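Local coordinates for protein HTH-type transcriptional regulator cbl (Escherichia coli K12, PDB 2FYI) that acts as a LysR-type transcriptional regulator, possibly an accessory one within the cys regulon, this chain being its cofactor-binding domain, at residues W84-H89 with F186-V191; L115-Q120 with A139-S144; I18-T23 with L45-G50. All blocks are in the same frame, centred on the assembly; numbering follows the deposited sequence.

Contact 1. Residues W84-H89 with F186-V191; sequences WFRWHH and FDANTV
N189 lies over one face of the W87 indole: its CB stands 3.6 Å from the centroid of the W87 five-membered ring, 26° off the normal, a CH-pi contact. The amide beyond it leans over the six-membered ring, its plane turned 31° from the indole, with N189 ND2 3.3 Å from W87 CZ3. W87 takes this position because CG sits between backbone N and carbonyl carbon (chi1 63°). The carbonyl W87 O is gripped twice by N189, by the backbone N at 2.7 Å and by ND2 from above the carbonyl plane; W87 NE1 is hydrogen-bonded to S70 OG. On the sheet face that carries F85, W87 and N189, V191 CG2 lies over one face of the F85 ring, 4.2 Å from its centroid, and comes obliquely to 3.6 Å from W87 CD1. These strands form an antiparallel pair running between the two lobes of a periplasmic-binding-protein-like fold, the hinge region in this family. On the R86-T190 face T190 OG1 approaches R86 CG. Near the end of the pairing A188 CB is shared, over the H88 ring and over the R86 guanidinium, 3.4 Å from R86 NH1. The H89 ring is steeply turned against the N189 amide, its NE2 bonded to T123 O.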
loop_
_atom_site.group_PDB
_atom_site.type_symbol
_atom_site.label_atom_id
_atom_site.label_comp_id
_atom_site.label_asym_id
_atom_site.label_seq_id
_atom_site.Cartn_x
_atom_site.Cartn_y
_atom_site.Cartn_z
ATOM N N TRP A 84 14.080 14.038 9.206
ATOM C CA TRP A 84 14.958 13.455 8.226
ATOM C C TRP A 84 15.112 14.369 6.998
ATOM O O TRP A 84 16.223 14.801 6.690
ATOM C CB TRP A 84 14.519 12.052 7.878
ATOM C CG TRP A 84 15.395 11.392 6.912
ATOM C CD1 TRP A 84 16.638 11.799 6.502
ATOM C CD2 TRP A 84 15.125 10.168 6.238
ATOM N NE1 TRP A 84 17.154 10.901 5.612
ATOM C CE2 TRP A 84 16.242 9.889 5.426
ATOM C CE3 TRP A 84 14.044 9.279 6.240
ATOM C CZ2 TRP A 84 16.301 8.762 4.611
ATOM C CZ3 TRP A 84 14.109 8.162 5.437
ATOM C CH2 TRP A 84 15.226 7.918 4.625
ATOM N N PHE A 85 14.018 14.693 6.321
ATOM C CA PHE A 85 14.053 15.694 5.260
ATOM C C PHE A 85 12.651 16.256 5.042
ATOM O O PHE A 85 11.675 15.729 5.588
ATOM C CB PHE A 85 14.604 15.111 3.962
ATOM C CG PHE A 85 13.815 13.963 3.460
ATOM C CD1 PHE A 85 12.680 14.174 2.687
ATOM C CD2 PHE A 85 14.164 12.651 3.816
ATOM C CE1 PHE A 85 11.913 13.103 2.238
ATOM C CE2 PHE A 85 13.395 11.556 3.374
ATOM C CZ PHE A 85 12.259 11.785 2.580
ATOM N N ARG A 86 12.550 17.332 4.259
ATOM C CA ARG A 86 11.240 17.892 3.889
ATOM C C ARG A 86 10.799 17.603 2.464
ATOM O O ARG A 86 11.612 17.343 1.588
ATOM C CB ARG A 86 11.146 19.367 4.211
ATOM C CG ARG A 86 11.185 19.550 5.679
ATOM C CD ARG A 86 11.793 20.858 6.024
ATOM N NE ARG A 86 10.761 21.772 6.503
ATOM C CZ ARG A 86 10.096 22.662 5.757
ATOM N NH1 ARG A 86 10.339 22.823 4.438
ATOM N NH2 ARG A 86 9.173 23.413 6.351
ATOM N N TRP A 87 9.488 17.596 2.256
ATOM C CA TRP A 87 8.933 17.255 0.954
ATOM C C TRP A 87 7.572 17.852 0.715
ATOM O O TRP A 87 6.864 18.204 1.666
ATOM C CB TRP A 87 8.828 15.765 0.819
ATOM C CG TRP A 87 7.912 15.138 1.777
ATOM C CD1 TRP A 87 8.219 14.679 3.012
ATOM C CD2 TRP A 87 6.516 14.855 1.574
ATOM N NE1 TRP A 87 7.110 14.113 3.600
ATOM C CE2 TRP A 87 6.050 14.206 2.735
ATOM C CE3 TRP A 87 5.616 15.083 0.519
ATOM C CZ2 TRP A 87 4.718 13.780 2.873
ATOM C CZ3 TRP A 87 4.297 14.657 0.659
ATOM C CH2 TRP A 87 3.861 14.019 1.830
ATOM N N HIS A 88 7.217 17.952 -0.565
ATOM C CA HIS A 88 5.976 18.584 -0.992
ATOM C C HIS A 88 5.163 17.670 -1.868
ATOM O O HIS A 88 5.694 16.770 -2.528
ATOM C CB HIS A 88 6.284 19.789 -1.850
ATOM C CG HIS A 88 6.740 20.982 -1.084
ATOM N ND1 HIS A 88 5.872 21.963 -0.659
ATOM C CD2 HIS A 88 7.972 21.371 -0.688
ATOM C CE1 HIS A 88 6.545 22.903 -0.022
ATOM N NE2 HIS A 88 7.820 22.568 -0.029
ATOM N N HIS A 89 3.867 17.935 -1.933
ATOM C CA HIS A 89 3.033 17.223 -2.890
ATOM C C HIS A 89 3.195 17.802 -4.274
ATOM O O HIS A 89 3.411 19.010 -4.451
ATOM C CB HIS A 89 1.575 17.326 -2.514
ATOM C CG HIS A 89 1.231 16.615 -1.253
ATOM N ND1 HIS A 89 0.963 17.281 -0.077
ATOM C CD2 HIS A 89 1.117 15.297 -0.980
ATOM C CE1 HIS A 89 0.697 16.400 0.868
ATOM N NE2 HIS A 89 0.777 15.189 0.344
ATOM N N PHE A 186 0.834 24.288 -1.692
ATOM C CA PHE A 186 0.710 23.549 -0.445
ATOM C C PHE A 186 1.931 23.736 0.460
ATOM O O PHE A 186 3.031 24.026 -0.021
ATOM C CB PHE A 186 0.551 22.090 -0.759
ATOM C CG PHE A 186 -0.568 21.808 -1.684
ATOM C CD1 PHE A 186 -1.876 21.750 -1.212
ATOM C CD2 PHE A 186 -0.333 21.580 -3.031
ATOM C CE1 PHE A 186 -2.944 21.472 -2.087
ATOM C CE2 PHE A 186 -1.404 21.306 -3.909
ATOM C CZ PHE A 186 -2.708 21.255 -3.437
ATOM N N ASP A 187 1.758 23.565 1.764
ATOM C CA ASP A 187 2.917 23.577 2.651
ATOM C C ASP A 187 3.721 22.280 2.617
ATOM O O ASP A 187 3.201 21.218 2.219
ATOM C CB ASP A 187 2.492 23.896 4.077
ATOM C CG ASP A 187 1.971 25.310 4.210
ATOM O OD1 ASP A 187 2.213 26.108 3.252
ATOM O OD2 ASP A 187 1.322 25.621 5.243
ATOM N N ALA A 188 4.989 22.395 3.031
ATOM C CA ALA A 188 5.939 21.281 3.142
ATOM C C ALA A 188 5.551 20.299 4.230
ATOM O O ALA A 188 4.918 20.667 5.197
ATOM C CB ALA A 188 7.289 21.811 3.445
ATOM N N ASN A 189 5.957 19.044 4.060
ATOM C CA ASN A 189 5.818 18.017 5.094
ATOM C C ASN A 189 7.190 17.613 5.589
ATOM O O ASN A 189 8.201 17.935 4.973
ATOM C CB ASN A 189 5.138 16.793 4.502
ATOM C CG ASN A 189 3.846 17.143 3.812
ATOM O OD1 ASN A 189 2.802 17.289 4.458
ATOM N ND2 ASN A 189 3.905 17.310 2.499
ATOM N N THR A 190 7.234 16.881 6.687
ATOM C CA THR A 190 8.510 16.406 7.190
ATOM C C THR A 190 8.455 14.927 7.456
ATOM O O THR A 190 7.425 14.402 7.897
ATOM C CB THR A 190 8.850 17.036 8.503
ATOM O OG1 THR A 190 8.861 18.449 8.346
ATOM C CG2 THR A 190 10.204 16.568 8.926
ATOM N N VAL A 191 9.556 14.239 7.195
ATOM C CA VAL A 191 9.600 12.828 7.510
ATOM C C VAL A 191 10.419 12.692 8.765
ATOM O O VAL A 191 11.536 13.189 8.817
ATOM C CB VAL A 191 10.271 12.011 6.440
ATOM C CG1 VAL A 191 10.244 10.589 6.875
ATOM C CG2 VAL A 191 9.550 12.167 5.165
#

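Contact 2. Residues L115-Q120 with A139-S144; sequences LITYRQ and ADIVLS
A beta-alpha-beta unit closes here: strand 115-118, helix 125-134 and strand 141-145, with the outer two strands running parallel. L115 N donates to D140 O at 2.7 Å, nearly along the C=O axis. L115 O then accepts from V142 N at 2.8 Å, in the carbonyl plane, while L143 N makes only a weak bond to the same oxygen. This shared acceptor marks a beta bulge: L115 pairs with I141 but I116 with L143, so the register slips by one residue where the chain turns a corner at V142. Regular pairing resumes with T117 N to L143 O at 3.1 Å.

Aliphatic groups meet on both faces. L115 CD1 comes to 3.6 Å from A139 CB, and the I141 CD1 methyl, crossing obliquely, reaches T117 CG2 at 3.7 Å. With OG1 anti to the backbone N (chi1 -158°) and bonded to L163 O of the adjoining strand, T117 is left with CG2 in the crowded position, turned to I141. On the other face I116 CG2 packs obliquely against L143 CB, and helix 148-157 packs on both residues; at the corner I116 CG1 lies alongside V142 CG1.

Where R119 leaves strand 115-118, opposite the strand residue S144, the contact becomes polar. A water lies 2.9 Å from S144 OG and accepts a weak bond from R119 NE at 2.6 Å.

R119 NH1 also forms a salt bridge with E54 of the second subunit, D140 OD1 pairs with R44 of that subunit, and L143 and S144 continue the sheet into it. Backbone bonds and methyl packing thus hold the unit together within the chain, whereas its charged groups R119 and D140 find salt-bridge partners across the dimer interface, which probably favours the ionised forms of D140 and of E54 of the second subunit.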
loop_
_atom_site.group_PDB
_atom_site.type_symbol
_atom_site.label_atom_id
_atom_site.label_comp_id
_atom_site.label_asym_id
_atom_site.label_seq_id
_atom_site.Cartn_x
_atom_site.Cartn_y
_atom_site.Cartn_z
ATOM N N LEU A 115 -10.337 14.462 -7.414
ATOM C CA LEU A 115 -8.998 14.182 -6.881
ATOM C C LEU A 115 -8.795 12.752 -6.475
ATOM O O LEU A 115 -9.716 12.087 -5.956
ATOM C CB LEU A 115 -8.700 14.981 -5.655
ATOM C CG LEU A 115 -8.537 16.434 -6.006
ATOM C CD1 LEU A 115 -7.962 17.182 -4.784
ATOM C CD2 LEU A 115 -7.645 16.559 -7.249
ATOM N N ILE A 116 -7.568 12.285 -6.686
ATOM C CA ILE A 116 -7.166 10.987 -6.231
ATOM C C ILE A 116 -5.989 11.247 -5.342
ATOM O O ILE A 116 -4.936 11.667 -5.793
ATOM C CB ILE A 116 -6.742 10.101 -7.378
ATOM C CG1 ILE A 116 -7.815 10.077 -8.442
ATOM C CG2 ILE A 116 -6.453 8.684 -6.898
ATOM C CD1 ILE A 116 -7.303 9.450 -9.671
ATOM N N THR A 117 -6.170 11.022 -4.055
ATOM C CA THR A 117 -5.124 11.375 -3.119
ATOM C C THR A 117 -5.159 10.527 -1.863
ATOM O O THR A 117 -5.997 9.629 -1.747
ATOM C CB THR A 117 -5.150 12.854 -2.780
ATOM O OG1 THR A 117 -3.861 13.217 -2.302
ATOM C CG2 THR A 117 -6.164 13.150 -1.730
ATOM N N TYR A 118 -4.233 10.799 -0.949
ATOM C CA TYR A 118 -4.107 10.000 0.267
ATOM C C TYR A 118 -5.303 10.169 1.176
ATOM O O TYR A 118 -5.920 11.210 1.208
ATOM C CB TYR A 118 -2.831 10.369 1.026
ATOM C CG TYR A 118 -1.615 10.288 0.153
ATOM C CD1 TYR A 118 -0.962 11.449 -0.254
ATOM C CD2 TYR A 118 -1.152 9.060 -0.305
ATOM C CE1 TYR A 118 0.139 11.396 -1.079
ATOM C CE2 TYR A 118 -0.057 8.993 -1.124
ATOM C CZ TYR A 118 0.583 10.174 -1.516
ATOM O OH TYR A 118 1.690 10.138 -2.335
ATOM N N ARG A 119 -5.623 9.137 1.927
ATOM C CA ARG A 119 -6.686 9.232 2.883
ATOM C C ARG A 119 -6.254 10.128 4.063
ATOM O O ARG A 119 -5.083 10.362 4.254
ATOM C CB ARG A 119 -6.995 7.837 3.368
ATOM C CG ARG A 119 -6.508 7.634 4.751
ATOM C CD ARG A 119 -6.279 6.203 5.089
ATOM N NE ARG A 119 -7.452 5.358 4.927
ATOM C CZ ARG A 119 -7.559 4.193 5.541
ATOM N NH1 ARG A 119 -6.583 3.817 6.354
ATOM N NH2 ARG A 119 -8.615 3.418 5.356
ATOM N N GLN A 120 -7.193 10.621 4.862
ATOM C CA GLN A 120 -6.851 11.516 5.966
ATOM C C GLN A 120 -5.977 10.794 6.925
ATOM O O GLN A 120 -6.194 9.624 7.179
ATOM C CB GLN A 120 -8.086 11.965 6.721
ATOM C CG GLN A 120 -9.226 12.303 5.814
ATOM C CD GLN A 120 -10.097 13.401 6.381
ATOM O OE1 GLN A 120 -10.889 13.179 7.303
ATOM N NE2 GLN A 120 -9.957 14.595 5.832
ATOM N N ALA A 139 -12.055 19.493 -1.209
ATOM C CA ALA A 139 -11.636 18.814 -2.426
ATOM C C ALA A 139 -12.626 17.689 -2.700
ATOM O O ALA A 139 -13.210 17.132 -1.777
ATOM C CB ALA A 139 -10.244 18.273 -2.292
ATOM N N ASP A 140 -12.846 17.403 -3.978
ATOM C CA ASP A 140 -13.587 16.234 -4.386
ATOM C C ASP A 140 -12.692 14.998 -4.372
ATOM O O ASP A 140 -11.963 14.728 -5.324
ATOM C CB ASP A 140 -14.115 16.389 -5.804
ATOM C CG ASP A 140 -14.891 15.152 -6.247
ATOM O OD1 ASP A 140 -14.865 14.148 -5.470
ATOM O OD2 ASP A 140 -15.531 15.172 -7.336
ATOM N N ILE A 141 -12.750 14.231 -3.307
ATOM C CA ILE A 141 -11.977 13.017 -3.255
ATOM C C ILE A 141 -12.756 11.907 -3.947
ATOM O O ILE A 141 -13.781 11.431 -3.445
ATOM C CB ILE A 141 -11.761 12.597 -1.850
ATOM C CG1 ILE A 141 -11.146 13.753 -1.049
ATOM C CG2 ILE A 141 -10.938 11.359 -1.849
ATOM C CD1 ILE A 141 -9.741 14.058 -1.383
ATOM N N VAL A 142 -12.282 11.481 -5.107
ATOM C CA VAL A 142 -12.989 10.451 -5.819
ATOM C C VAL A 142 -12.325 9.101 -5.523
ATOM O O VAL A 142 -12.916 8.053 -5.742
ATOM C CB VAL A 142 -13.003 10.768 -7.313
ATOM C CG1 VAL A 142 -11.786 10.194 -7.966
ATOM C CG2 VAL A 142 -14.206 10.204 -7.935
ATOM N N LEU A 143 -11.092 9.134 -5.042
ATOM C CA LEU A 143 -10.447 7.938 -4.563
ATOM C C LEU A 143 -9.519 8.298 -3.437
ATOM O O LEU A 143 -8.673 9.172 -3.579
ATOM C CB LEU A 143 -9.667 7.217 -5.667
ATOM C CG LEU A 143 -8.962 5.885 -5.315
ATOM C CD1 LEU A 143 -8.624 5.119 -6.552
ATOM C CD2 LEU A 143 -7.697 6.068 -4.509
ATOM N N SER A 144 -9.674 7.625 -2.304
ATOM C CA SER A 144 -8.814 7.934 -1.180
ATOM C C SER A 144 -7.900 6.737 -0.974
ATOM O O SER A 144 -8.354 5.608 -0.827
ATOM C CB SER A 144 -9.613 8.305 0.060
ATOM O OG SER A 144 -9.783 7.184 0.879
HETATM O O HOH W 1 -8.528 5.233 2.599
#

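Contact 3. Residues I18-T23 with L45-G50; sequences IATTHT and LELIQG
Strands 14-20 and 43-49 are the parallel outer members of a beta-alpha-beta crossover whose helical part includes helix 29-39, at the start of the first lobe of the LysR cofactor-binding fold.

Backbone hydrogen bonds come first. I18 N donates to E46 O and T20 N to I48 O, both nearly along the C=O axis. In the other direction I48 N donates to I18 O and G50 N to T20 O, the latter at 2.8 Å, and these two donors lie in the carbonyl plane. The acceptors thus switch strands at each step, the pattern of regular parallel pairing, in register I18-L47, A19-I48 and T20-Q49, with the short axes 26° apart. CA-H...O contacts accompany these bonds, such as L47 CA to I18 O.

Apolar contact is concentrated on the face of I18, T20 and L47. I18 CD1 meets L45 CD1 tip to tip at 3.7 Å, the two side chains crossing obliquely, and helix 29-39 packs on T20, L45 and L47. On the A19-I48 face helix 52-61 packs on A19.

The polar side chains find partners outside the pairing. T20 OG1 is anti to the backbone N (chi1 -163°) and bonds to I68 O of the next strand, while E46 forms a salt bridge with R44. L47 and I48 also pair with a strand of the second subunit. Q49, extended beyond CG, bonds through OE1 to Q146 N of the second subunit and through NE2 to D147 OD1 there. NE2 also comes to the edge of the H22 ring, with the amide and ring planes 45° apart.

T21 holds the N-cap position of the helix starting at H22, and this strand-to-helix turn probably borders the cofactor cleft, as in related regulators. One water takes the N-H of H22 at 2.7 Å and that of Q49 NE2 at 3.3 Å.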
loop_
_atom_site.group_PDB
_atom_site.type_symbol
_atom_site.label_atom_id
_atom_site.label_comp_id
_atom_site.label_asym_id
_atom_site.label_seq_id
_atom_site.Cartn_x
_atom_site.Cartn_y
_atom_site.Cartn_z
ATOM N N ILE A 18 12.929 -1.962 11.575
ATOM C CA ILE A 18 12.442 -0.641 11.207
ATOM C C ILE A 18 10.991 -0.732 10.799
ATOM O O ILE A 18 10.625 -1.603 10.020
ATOM C CB ILE A 18 13.219 -0.092 10.034
ATOM C CG1 ILE A 18 14.618 0.290 10.514
ATOM C CG2 ILE A 18 12.458 1.075 9.364
ATOM C CD1 ILE A 18 15.641 0.341 9.401
ATOM N N ALA A 19 10.166 0.160 11.338
ATOM C CA ALA A 19 8.770 0.205 10.977
ATOM C C ALA A 19 8.546 1.472 10.169
ATOM O O ALA A 19 9.026 2.561 10.532
ATOM C CB ALA A 19 7.903 0.174 12.202
ATOM N N THR A 20 7.841 1.330 9.061
ATOM C CA THR A 20 7.693 2.450 8.175
ATOM C C THR A 20 6.455 2.404 7.270
ATOM O O THR A 20 5.717 1.425 7.242
ATOM C CB THR A 20 8.939 2.586 7.336
ATOM O OG1 THR A 20 8.951 3.885 6.766
ATOM C CG2 THR A 20 8.995 1.535 6.245
ATOM N N THR A 21 6.239 3.476 6.526
ATOM C CA THR A 21 5.126 3.593 5.569
ATOM C C THR A 21 5.531 3.239 4.151
ATOM O O THR A 21 6.721 3.180 3.838
ATOM C CB THR A 21 4.616 5.048 5.516
ATOM O OG1 THR A 21 5.709 5.941 5.188
ATOM C CG2 THR A 21 4.051 5.432 6.854
ATOM N N HIS A 22 4.534 3.051 3.295
ATOM C CA HIS A 22 4.745 2.739 1.896
ATOM C C HIS A 22 5.658 3.763 1.264
ATOM O O HIS A 22 6.598 3.429 0.519
ATOM C CB HIS A 22 3.400 2.757 1.175
ATOM C CG HIS A 22 3.510 2.552 -0.305
ATOM N ND1 HIS A 22 3.809 3.580 -1.182
ATOM C CD2 HIS A 22 3.373 1.435 -1.059
ATOM C CE1 HIS A 22 3.854 3.099 -2.410
ATOM N NE2 HIS A 22 3.598 1.802 -2.361
ATOM N N THR A 23 5.380 5.026 1.574
ATOM C CA THR A 23 6.126 6.111 0.960
ATOM C C THR A 23 7.639 5.975 1.160
ATOM O O THR A 23 8.395 6.027 0.201
ATOM C CB THR A 23 5.714 7.525 1.464
ATOM O OG1 THR A 23 4.291 7.671 1.498
ATOM C CG2 THR A 23 6.300 8.570 0.552
ATOM N N LEU A 45 18.655 -7.001 8.967
ATOM C CA LEU A 45 17.746 -5.886 8.845
ATOM C C LEU A 45 16.323 -6.396 8.576
ATOM O O LEU A 45 16.122 -7.106 7.625
ATOM C CB LEU A 45 18.210 -5.028 7.681
ATOM C CG LEU A 45 17.274 -3.872 7.411
ATOM C CD1 LEU A 45 17.377 -2.857 8.553
ATOM C CD2 LEU A 45 17.672 -3.226 6.130
ATOM N N GLU A 46 15.340 -6.047 9.403
ATOM C CA GLU A 46 13.932 -6.394 9.129
ATOM C C GLU A 46 13.049 -5.154 9.013
ATOM O O GLU A 46 13.234 -4.192 9.785
ATOM C CB GLU A 46 13.348 -7.243 10.234
ATOM C CG GLU A 46 13.982 -8.574 10.411
ATOM C CD GLU A 46 13.631 -9.201 11.770
ATOM O OE1 GLU A 46 12.899 -8.520 12.558
ATOM O OE2 GLU A 46 14.104 -10.352 12.056
ATOM N N LEU A 47 12.083 -5.169 8.086
ATOM C CA LEU A 47 11.152 -4.046 7.967
ATOM C C LEU A 47 9.719 -4.464 8.133
ATOM O O LEU A 47 9.325 -5.495 7.600
ATOM C CB LEU A 47 11.223 -3.405 6.594
ATOM C CG LEU A 47 12.477 -2.980 5.836
ATOM C CD1 LEU A 47 12.171 -1.530 5.381
ATOM C CD2 LEU A 47 13.759 -3.073 6.681
ATOM N N ILE A 48 8.932 -3.639 8.826
ATOM C CA ILE A 48 7.483 -3.818 8.909
ATOM C C ILE A 48 6.861 -2.604 8.256
ATOM O O ILE A 48 7.251 -1.470 8.541
ATOM C CB ILE A 48 6.957 -3.870 10.367
ATOM C CG1 ILE A 48 8.073 -4.312 11.330
ATOM C CG2 ILE A 48 5.696 -4.726 10.463
ATOM C CD1 ILE A 48 7.657 -5.244 12.564
ATOM N N GLN A 49 5.900 -2.828 7.372
ATOM C CA GLN A 49 5.168 -1.720 6.790
ATOM C C GLN A 49 3.861 -1.520 7.524
ATOM O O GLN A 49 3.155 -2.475 7.807
ATOM C CB GLN A 49 4.859 -1.995 5.332
ATOM C CG GLN A 49 4.013 -0.918 4.644
ATOM C CD GLN A 49 3.682 -1.314 3.213
ATOM O OE1 GLN A 49 4.065 -2.404 2.759
ATOM N NE2 GLN A 49 2.973 -0.454 2.499
ATOM N N GLY A 50 3.514 -0.280 7.830
ATOM C CA GLY A 50 2.283 -0.053 8.544
ATOM C C GLY A 50 1.854 1.379 8.456
ATOM O O GLY A 50 2.533 2.175 7.834
HETATM O O HOH W 2 2.291 2.047 4.484
#

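All three contacts are strand pairings of a sheet system that runs through both lobes, but their places differ. Contact 3 is the most buried and is regular parallel pairing in the first lobe; contact 2, partly buried, is parallel but bulged, in the other lobe. Contact 1, antiparallel and also partly buried, lies between the lobes, and aromatic, amide and methyl groups do more there than the aliphatic packing of the others. Contacts 2 and 3 both meet the second subunit: L143 and S144 of one chain pack on L47 and I48 of the other. Contact 1 touches no other chain, but H89 CD2 packs on Y118 CE1 (4.0 Å), joining it to contact 2, which is nested within its loop.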